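Local coordinates for protein tRNA (Guanosine-2'-O-)-methyltransferase (Aquifex aeolicus, PDB 1ZJR) that methylates the 2'-O of guanosine 18 in a subset of tRNA species, using S-adenosyl-L-methionine as the methyl donor, at residues A[29-34]-A[130-135]; A[102-107]-A[135-140]. All coordinates share one frame; numbering follows the deposited sequence.

Both interactions attach the short helix 134-137 and the loops at its two ends to the parallel sheet of the SpoU methyltransferase fold, and Glu135 belongs to both. Interaction 1 works at the start of the helix and is polar, a buried aspartate from strand 26-31 receiving a backbone N-H. Interaction 2 takes helix 134-137 and the turn from Val137 to Ala140 and is wholly apolar: a valine lies on an indole face and two alanine methyls meet. It buries more area, 200 against 109 Å², yet sits farther from the centre of the chain, about 17 against 13 Å. Both are partly buried. They meet where Gln130 O approaches Leu105 N and Val132 N approaches Thr103 O, both probable hydrogen bonds.

Interaction 1. Residues A[29-34]-A[130-135]; sequences FADNVK and QGVSPE
Asp31, the last residue of strand 26-31, reaches across to Ser133 at the N-cap of helix 134-137, in the SPOUT fold of this knotted methyltransferase. Its CG lies opposite the backbone N across the CA-CB bond (chi1 174°), and from there OD2 extends to the backbone N-H of Ser133, 3.0 Å from OD2 to N. The donor lies nearly in line with the CG-OD2 bond, but the hydrogen bond is bent, with an N-H...O angle of 135°. Beside it, Val132 CA comes within 3.3 Å of Asp31 OD2, so one carboxylate oxygen touches two consecutive residues of the loop. In Ser133, chi1 of 60° sets OG between the backbone N and the carbonyl carbon, and OG caps Ile136 N; the strand thus holds the loop by its backbone N-H, while the serine hydroxyl caps the helix. At the backbone angles of Gly131 a CB would be jammed against the carbonyl O of Gln130. The valine that follows lies about 4 Å, side chain to side chain, from Thr103, a predicted S-adenosyl-L-methionine-binding residue. On the helix side, Ile136 CD1 packs 3.4 Å from Asp31 CG.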
loop_
_atom_site.group_PDB
_atom_site.type_symbol
_atom_site.label_atom_id
_atom_site.label_comp_id
_atom_site.label_asym_id
_atom_site.label_seq_id
_atom_site.Cartn_x
_atom_site.Cartn_y
_atom_site.Cartn_z
ATOM N N PHE A 29 -0.658 -1.125 -4.403
ATOM C CA PHE A 29 -1.653 -0.993 -5.459
ATOM C C PHE A 29 -2.711 -2.063 -5.204
ATOM O O PHE A 29 -2.395 -3.253 -5.198
ATOM C CB PHE A 29 -1.015 -1.232 -6.829
ATOM C CG PHE A 29 -1.900 -0.849 -7.988
ATOM C CD1 PHE A 29 -1.650 0.312 -8.714
ATOM C CD2 PHE A 29 -3.002 -1.633 -8.335
ATOM C CE1 PHE A 29 -2.482 0.695 -9.769
ATOM C CE2 PHE A 29 -3.842 -1.259 -9.390
ATOM C CZ PHE A 29 -3.579 -0.089 -10.108
ATOM N N ALA A 30 -3.951 -1.633 -4.976
ATOM C CA ALA A 30 -5.060 -2.544 -4.721
ATOM C C ALA A 30 -5.775 -2.785 -6.045
ATOM O O ALA A 30 -6.408 -1.887 -6.604
ATOM C CB ALA A 30 -6.023 -1.938 -3.705
ATOM N N ASP A 31 -5.666 -4.009 -6.541
ATOM C CA ASP A 31 -6.262 -4.358 -7.816
ATOM C C ASP A 31 -7.624 -5.002 -7.674
ATOM O O ASP A 31 -7.733 -6.194 -7.399
ATOM C CB ASP A 31 -5.328 -5.289 -8.595
ATOM C CG ASP A 31 -5.961 -5.806 -9.872
ATOM O OD1 ASP A 31 -6.742 -5.051 -10.484
ATOM O OD2 ASP A 31 -5.676 -6.952 -10.267
ATOM N N ASN A 32 -8.658 -4.186 -7.851
ATOM C CA ASN A 32 -10.039 -4.635 -7.785
ATOM C C ASN A 32 -10.418 -5.346 -6.489
ATOM O O ASN A 32 -10.932 -6.470 -6.513
ATOM C CB ASN A 32 -10.335 -5.538 -8.991
ATOM C CG ASN A 32 -11.822 -5.746 -9.215
ATOM O OD1 ASN A 32 -12.648 -4.961 -8.745
ATOM N ND2 ASN A 32 -12.168 -6.799 -9.949
ATOM N N VAL A 33 -10.175 -4.692 -5.354
ATOM C CA VAL A 33 -10.544 -5.279 -4.067
ATOM C C VAL A 33 -12.061 -5.198 -3.944
ATOM O O VAL A 33 -12.645 -4.116 -3.997
ATOM C CB VAL A 33 -9.877 -4.533 -2.889
ATOM C CG1 VAL A 33 -10.555 -4.906 -1.573
ATOM C CG2 VAL A 33 -8.403 -4.902 -2.829
ATOM N N LYS A 34 -12.681 -6.360 -3.774
ATOM C CA LYS A 34 -14.131 -6.492 -3.679
ATOM C C LYS A 34 -14.895 -5.558 -2.741
ATOM O O LYS A 34 -15.441 -4.545 -3.181
ATOM C CB LYS A 34 -14.487 -7.944 -3.339
ATOM C CG LYS A 34 -15.358 -8.638 -4.377
ATOM C CD LYS A 34 -16.716 -7.961 -4.501
ATOM C CE LYS A 34 -17.616 -8.683 -5.495
ATOM N NZ LYS A 34 -18.938 -8.005 -5.630
ATOM N N GLN A 130 -6.599 -15.084 -9.594
ATOM C CA GLN A 130 -5.309 -15.503 -9.051
ATOM C C GLN A 130 -4.592 -14.392 -8.275
ATOM O O GLN A 130 -3.373 -14.419 -8.116
ATOM C CB GLN A 130 -4.417 -16.020 -10.187
ATOM C CG GLN A 130 -4.995 -17.253 -10.882
ATOM C CD GLN A 130 -4.113 -17.780 -11.998
ATOM O OE1 GLN A 130 -3.063 -18.379 -11.756
ATOM N NE2 GLN A 130 -4.534 -17.550 -13.231
ATOM N N GLY A 131 -5.362 -13.434 -7.770
ATOM C CA GLY A 131 -4.783 -12.328 -7.024
ATOM C C GLY A 131 -4.912 -11.079 -7.871
ATOM O O GLY A 131 -5.918 -10.368 -7.804
ATOM N N VAL A 132 -3.886 -10.805 -8.667
ATOM C CA VAL A 132 -3.916 -9.665 -9.565
ATOM C C VAL A 132 -4.396 -10.203 -10.912
ATOM O O VAL A 132 -4.477 -11.415 -11.112
ATOM C CB VAL A 132 -2.514 -9.033 -9.748
ATOM C CG1 VAL A 132 -1.992 -8.513 -8.398
ATOM C CG2 VAL A 132 -1.551 -10.058 -10.341
ATOM N N SER A 133 -4.717 -9.305 -11.831
ATOM C CA SER A 133 -5.176 -9.721 -13.149
ATOM C C SER A 133 -4.003 -10.228 -13.979
ATOM O O SER A 133 -2.841 -10.006 -13.636
ATOM C CB SER A 133 -5.815 -8.538 -13.867
ATOM O OG SER A 133 -4.869 -7.494 -14.008
ATOM N N PRO A 134 -4.294 -10.945 -15.075
ATOM C CA PRO A 134 -3.212 -11.452 -15.921
ATOM C C PRO A 134 -2.495 -10.275 -16.587
ATOM O O PRO A 134 -1.297 -10.345 -16.869
ATOM C CB PRO A 134 -3.947 -12.334 -16.929
ATOM C CG PRO A 134 -5.111 -12.844 -16.131
ATOM C CD PRO A 134 -5.573 -11.592 -15.416
ATOM N N GLU A 135 -3.237 -9.200 -16.835
ATOM C CA GLU A 135 -2.674 -8.006 -17.460
ATOM C C GLU A 135 -1.573 -7.438 -16.568
ATOM O O GLU A 135 -0.501 -7.057 -17.043
ATOM C CB GLU A 135 -3.756 -6.943 -17.676
ATOM C CG GLU A 135 -4.786 -7.259 -18.767
ATOM C CD GLU A 135 -5.728 -8.407 -18.411
ATOM O OE1 GLU A 135 -6.252 -8.435 -17.279
ATOM O OE2 GLU A 135 -5.960 -9.279 -19.277
#

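Interaction 2. Residues A[102-107]-A[135-140]; sequences ATWLSK and EIVEIA
Val137 lies with both methyls over one face of the Trp104 indole, where helix 134-137, part of the beta-alpha-beta crossover from strand 121-126 to strand 142-145, passes the end of strand 99-103. The two side chains cross at about a right angle. Val137 CG1 sits almost centrally above the six-membered ring, 3.8 Å from its centroid and 7° off the normal, a CH-pi contact. The second methyl is shifted toward the rim, with Val137 CG2 3.5 Å from Trp104 CD2, while Val137 CB lies above the margin of the six-membered ring, 3.7 Å from Trp104 CE3. In Trp104, CG anti to the backbone N (chi1 -178°) carries the indole toward the helix, and chi2 of -110° turns its face to Val137. An alanine at Trp104 would remove the indole and probably leave both Val137 methyls without their aromatic surface, opening a gap beside the helix. Lys143 touches both side chains, and the indole NE1 makes a weak hydrogen bond to Glu108 OE1. A type I turn from Val137 to Ala140, closed by Ala140 N to Val137 O at 3.2 Å, brings the chain back to the strand, where Ala140 CB meets Ala102 CB at 4.0 Å.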
loop_
_atom_site.group_PDB
_atom_site.type_symbol
_atom_site.label_atom_id
_atom_site.label_comp_id
_atom_site.label_asym_id
_atom_site.label_seq_id
_atom_site.Cartn_x
_atom_site.Cartn_y
_atom_site.Cartn_z
ATOM N N ALA A 102 3.831 -8.700 -7.432
ATOM C CA ALA A 102 2.413 -9.031 -7.474
ATOM C C ALA A 102 2.042 -10.395 -6.920
ATOM O O ALA A 102 2.726 -11.386 -7.159
ATOM C CB ALA A 102 1.908 -8.911 -8.904
ATOM N N THR A 103 0.940 -10.441 -6.178
ATOM C CA THR A 103 0.456 -11.698 -5.624
ATOM C C THR A 103 -0.178 -12.442 -6.793
ATOM O O THR A 103 -1.148 -11.968 -7.386
ATOM C CB THR A 103 -0.622 -11.468 -4.557
ATOM O OG1 THR A 103 -1.680 -10.684 -5.126
ATOM C CG2 THR A 103 -0.033 -10.741 -3.353
ATOM N N TRP A 104 0.377 -13.602 -7.120
ATOM C CA TRP A 104 -0.119 -14.413 -8.230
ATOM C C TRP A 104 -0.209 -15.855 -7.744
ATOM O O TRP A 104 0.801 -16.466 -7.389
ATOM C CB TRP A 104 0.847 -14.279 -9.421
ATOM C CG TRP A 104 0.439 -15.027 -10.663
ATOM C CD1 TRP A 104 1.041 -16.135 -11.181
ATOM C CD2 TRP A 104 -0.657 -14.718 -11.540
ATOM N NE1 TRP A 104 0.391 -16.537 -12.328
ATOM C CE2 TRP A 104 -0.654 -15.687 -12.571
ATOM C CE3 TRP A 104 -1.637 -13.716 -11.555
ATOM C CZ2 TRP A 104 -1.597 -15.686 -13.608
ATOM C CZ3 TRP A 104 -2.576 -13.714 -12.588
ATOM C CH2 TRP A 104 -2.547 -14.697 -13.600
ATOM N N LEU A 105 -1.427 -16.386 -7.711
ATOM C CA LEU A 105 -1.665 -17.745 -7.233
ATOM C C LEU A 105 -1.253 -18.740 -8.308
ATOM O O LEU A 105 -2.026 -19.062 -9.210
ATOM C CB LEU A 105 -3.147 -17.915 -6.870
ATOM C CG LEU A 105 -3.538 -19.045 -5.914
ATOM C CD1 LEU A 105 -2.776 -18.901 -4.595
ATOM C CD2 LEU A 105 -5.043 -18.991 -5.663
ATOM N N SER A 106 -0.020 -19.218 -8.202
ATOM C CA SER A 106 0.518 -20.155 -9.173
ATOM C C SER A 106 1.716 -20.886 -8.581
ATOM O O SER A 106 2.424 -20.348 -7.728
ATOM C CB SER A 106 0.939 -19.393 -10.430
ATOM O OG SER A 106 1.487 -20.261 -11.399
ATOM N N LYS A 107 1.942 -22.116 -9.032
ATOM C CA LYS A 107 3.064 -22.900 -8.533
ATOM C C LYS A 107 4.389 -22.317 -9.011
ATOM O O LYS A 107 5.451 -22.661 -8.494
ATOM C CB LYS A 107 2.935 -24.362 -8.977
ATOM C CG LYS A 107 1.838 -25.141 -8.246
ATOM C CD LYS A 107 0.462 -24.522 -8.465
ATOM C CE LYS A 107 -0.630 -25.268 -7.706
ATOM N NZ LYS A 107 -0.454 -25.193 -6.227
ATOM N N GLU A 135 -3.237 -9.200 -16.835
ATOM C CA GLU A 135 -2.674 -8.006 -17.460
ATOM C C GLU A 135 -1.573 -7.438 -16.568
ATOM O O GLU A 135 -0.501 -7.057 -17.043
ATOM C CB GLU A 135 -3.756 -6.943 -17.676
ATOM C CG GLU A 135 -4.786 -7.259 -18.767
ATOM C CD GLU A 135 -5.728 -8.407 -18.411
ATOM O OE1 GLU A 135 -6.252 -8.435 -17.279
ATOM O OE2 GLU A 135 -5.960 -9.279 -19.277
ATOM N N ILE A 136 -1.839 -7.395 -15.269
ATOM C CA ILE A 136 -0.866 -6.877 -14.320
ATOM C C ILE A 136 0.328 -7.808 -14.108
ATOM O O ILE A 136 1.475 -7.366 -14.135
ATOM C CB ILE A 136 -1.533 -6.586 -12.948
ATOM C CG1 ILE A 136 -2.480 -5.390 -13.078
ATOM C CG2 ILE A 136 -0.468 -6.329 -11.886
ATOM C CD1 ILE A 136 -3.249 -5.055 -11.799
ATOM N N VAL A 137 0.069 -9.097 -13.914
ATOM C CA VAL A 137 1.156 -10.027 -13.669
ATOM C C VAL A 137 2.149 -10.078 -14.832
ATOM O O VAL A 137 3.322 -10.391 -14.638
ATOM C CB VAL A 137 0.627 -11.456 -13.351
ATOM C CG1 VAL A 137 0.333 -12.230 -14.633
ATOM C CG2 VAL A 137 1.638 -12.195 -12.487
ATOM N N GLU A 138 1.680 -9.748 -16.032
ATOM C CA GLU A 138 2.535 -9.753 -17.216
ATOM C C GLU A 138 3.696 -8.767 -17.122
ATOM O O GLU A 138 4.739 -8.974 -17.742
ATOM C CB GLU A 138 1.711 -9.439 -18.465
ATOM C CG GLU A 138 0.785 -10.560 -18.894
ATOM C CD GLU A 138 1.536 -11.805 -19.332
ATOM O OE1 GLU A 138 2.326 -12.344 -18.527
ATOM O OE2 GLU A 138 1.333 -12.246 -20.484
ATOM N N ILE A 139 3.518 -7.701 -16.347
ATOM C CA ILE A 139 4.559 -6.691 -16.199
ATOM C C ILE A 139 5.291 -6.746 -14.856
ATOM O O ILE A 139 6.190 -5.948 -14.600
ATOM C CB ILE A 139 3.968 -5.273 -16.385
ATOM C CG1 ILE A 139 5.098 -4.252 -16.515
ATOM C CG2 ILE A 139 3.070 -4.911 -15.198
ATOM C CD1 ILE A 139 5.991 -4.481 -17.720
ATOM N N ALA A 140 4.918 -7.696 -14.005
ATOM C CA ALA A 140 5.537 -7.823 -12.688
ATOM C C ALA A 140 6.983 -8.312 -12.725
ATOM O O ALA A 140 7.365 -9.087 -13.597
ATOM C CB ALA A 140 4.706 -8.762 -11.816
#